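Nickel-dependent hydrogenase large subunit (Allochromatium vinosum, PDB 3MYR) forms the large subunit of a heterodimeric [NiFe] hydrogenase, holds the nickel-iron centre, and oxidises molecular hydrogen, passing the electrons to an acceptor. Local coordinates at residues V388-R393 against A434-I439. Residues are numbered along the deposited sequence; the frame is centred on the assembly and turned at random.
Sequences VGPLAR and ALESKI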
loop_
_atom_site.group_PDB
_atom_site.type_symbol
_atom_site.label_atom_id
_atom_site.label_comp_id
_atom_site.label_asym_id
_atom_site.label_seq_id
_atom_site.Cartn_x
_atom_site.Cartn_y
_atom_site.Cartn_z
ATOM N N VAL B 388 5.507 -15.083 4.573
ATOM C CA VAL B 388 6.532 -14.136 4.171
ATOM C C VAL B 388 6.365 -12.855 4.991
ATOM O O VAL B 388 5.328 -12.632 5.634
ATOM C CB VAL B 388 6.442 -13.779 2.632
ATOM C CG1 VAL B 388 6.699 -15.097 1.807
ATOM C CG2 VAL B 388 5.017 -13.238 2.290
ATOM N N GLY B 389 7.346 -11.979 4.938
ATOM C CA GLY B 389 7.123 -10.655 5.552
ATOM C C GLY B 389 8.157 -10.452 6.659
ATOM O O GLY B 389 9.212 -11.134 6.694
ATOM N N PRO B 390 7.896 -9.477 7.557
ATOM C CA PRO B 390 8.912 -9.155 8.557
ATOM C C PRO B 390 9.375 -10.316 9.400
ATOM O O PRO B 390 10.547 -10.358 9.773
ATOM C CB PRO B 390 8.224 -8.077 9.454
ATOM C CG PRO B 390 7.241 -7.390 8.485
ATOM C CD PRO B 390 6.734 -8.570 7.596
ATOM N N LEU B 391 8.464 -11.197 9.819
ATOM C CA LEU B 391 8.879 -12.336 10.667
ATOM C C LEU B 391 9.856 -13.269 9.894
ATOM O O LEU B 391 10.880 -13.725 10.422
ATOM C CB LEU B 391 7.671 -13.122 11.184
ATOM C CG LEU B 391 7.962 -14.246 12.233
ATOM C CD1 LEU B 391 8.917 -13.819 13.393
ATOM C CD2 LEU B 391 6.626 -14.847 12.825
ATOM N N ALA B 392 9.551 -13.518 8.622
ATOM C CA ALA B 392 10.432 -14.368 7.779
ATOM C C ALA B 392 11.792 -13.728 7.661
ATOM O O ALA B 392 12.804 -14.415 7.741
ATOM C CB ALA B 392 9.854 -14.548 6.395
ATOM N N ARG B 393 11.832 -12.394 7.532
ATOM C CA ARG B 393 13.108 -11.705 7.326
ATOM C C ARG B 393 13.916 -11.720 8.603
ATOM O O ARG B 393 15.144 -11.931 8.605
ATOM C CB ARG B 393 12.898 -10.259 6.812
ATOM C CG ARG B 393 12.652 -10.198 5.262
ATOM C CD ARG B 393 12.599 -8.692 4.795
ATOM N NE ARG B 393 11.437 -8.015 5.410
ATOM C CZ ARG B 393 10.219 -7.866 4.883
ATOM N NH1 ARG B 393 9.296 -7.148 5.538
ATOM N NH2 ARG B 393 9.907 -8.390 3.706
ATOM N N ALA B 434 8.744 -3.968 13.821
ATOM C CA ALA B 434 9.401 -2.823 14.443
ATOM C C ALA B 434 10.932 -2.981 14.400
ATOM O O ALA B 434 11.607 -2.055 14.103
ATOM C CB ALA B 434 8.945 -2.679 15.908
ATOM N N LEU B 435 11.467 -4.153 14.745
ATOM C CA LEU B 435 12.924 -4.403 14.759
ATOM C C LEU B 435 13.534 -4.214 13.373
ATOM O O LEU B 435 14.585 -3.633 13.268
ATOM C CB LEU B 435 13.277 -5.825 15.233
ATOM C CG LEU B 435 12.753 -6.131 16.677
ATOM C CD1 LEU B 435 13.188 -7.524 17.142
ATOM C CD2 LEU B 435 13.086 -4.956 17.699
ATOM N N GLU B 436 12.883 -4.702 12.326
ATOM C CA GLU B 436 13.506 -4.578 11.001
ATOM C C GLU B 436 13.437 -3.124 10.558
ATOM O O GLU B 436 14.309 -2.677 9.808
ATOM C CB GLU B 436 12.871 -5.530 9.962
ATOM C CG GLU B 436 11.559 -4.980 9.382
ATOM C CD GLU B 436 11.036 -5.872 8.238
ATOM O OE1 GLU B 436 9.976 -5.551 7.633
ATOM O OE2 GLU B 436 11.682 -6.925 7.964
ATOM N N SER B 437 12.453 -2.363 11.044
ATOM C CA SER B 437 12.474 -0.869 10.843
ATOM C C SER B 437 13.716 -0.199 11.415
ATOM O O SER B 437 14.276 0.706 10.804
ATOM C CB SER B 437 11.277 -0.162 11.473
ATOM O OG SER B 437 10.100 -0.719 10.913
ATOM N N LYS B 438 14.130 -0.628 12.587
ATOM C CA LYS B 438 15.359 -0.111 13.191
ATOM C C LYS B 438 16.579 -0.513 12.332
ATOM O O LYS B 438 17.525 0.279 12.102
ATOM C CB LYS B 438 15.500 -0.663 14.633
ATOM C CG LYS B 438 16.888 -0.403 15.299
ATOM C CD LYS B 438 17.270 1.135 15.215
ATOM C CE LYS B 438 18.499 1.461 16.130
ATOM N NZ LYS B 438 18.893 2.935 15.862
ATOM N N ILE B 439 16.579 -1.725 11.830
ATOM C CA ILE B 439 17.743 -2.153 11.042
ATOM C C ILE B 439 17.797 -1.293 9.763
ATOM O O ILE B 439 18.869 -0.880 9.350
ATOM C CB ILE B 439 17.645 -3.655 10.692
ATOM C CG1 ILE B 439 17.843 -4.501 11.991
ATOM C CG2 ILE B 439 18.702 -4.036 9.554
ATOM C CD1 ILE B 439 17.610 -5.971 11.776
#
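Glu-436 reaches from helix 426-456 to Arg-393 in the first turn of helix 390-399, and the two form a buried salt bridge. Arg-393 grips the carboxylate side-on. Its NE donates to Glu-436 OE2 at 2.8 Å, almost straight at 175°. Its NH1 donates to the syn lone pair of Glu-436 OE1 at 2.7 Å. The guanidinium and carboxylate planes are only 25° apart, so each nitrogen faces its own oxygen. Beyond CG the chain of Glu-436 runs extended, which carries the carboxylate across to the other helix. The arginine chain bends at chi3 (-64°), turning the guanidinium back over the backbone of Gly-389, the N-cap residue; Gly-389 C lies 3.6 Å above the guanidinium plane, offset toward its rim. The ring of Pro-390 packs beside the pair, with CG 3.4 Å from Glu-436 OE1. This is the tight part of the contact, and here the backbones come closest, with the CA atoms of Pro-390 and Glu-436 6.9 Å apart. The other side chains of the two segments stay more than 7 Å from the opposite segment. All three touching residues are buried, so the contact has no solvent side; the partly exposed Lys-438 takes no part. His-104 of helix 86-112 also hydrogen-bonds Glu-436 OE1, while Glu-484 and the carbonyl of Pro-486 hold the guanidinium. A leucine in place of Arg-393 would probably leave buried Glu-436 with His-104 but no arginine, and Glu-484 without this salt bridge. The Arg-393 side chain lies about 7 Å from the nickel-iron centre, so this paired charge probably contributes to the electrostatic surroundings of the metals.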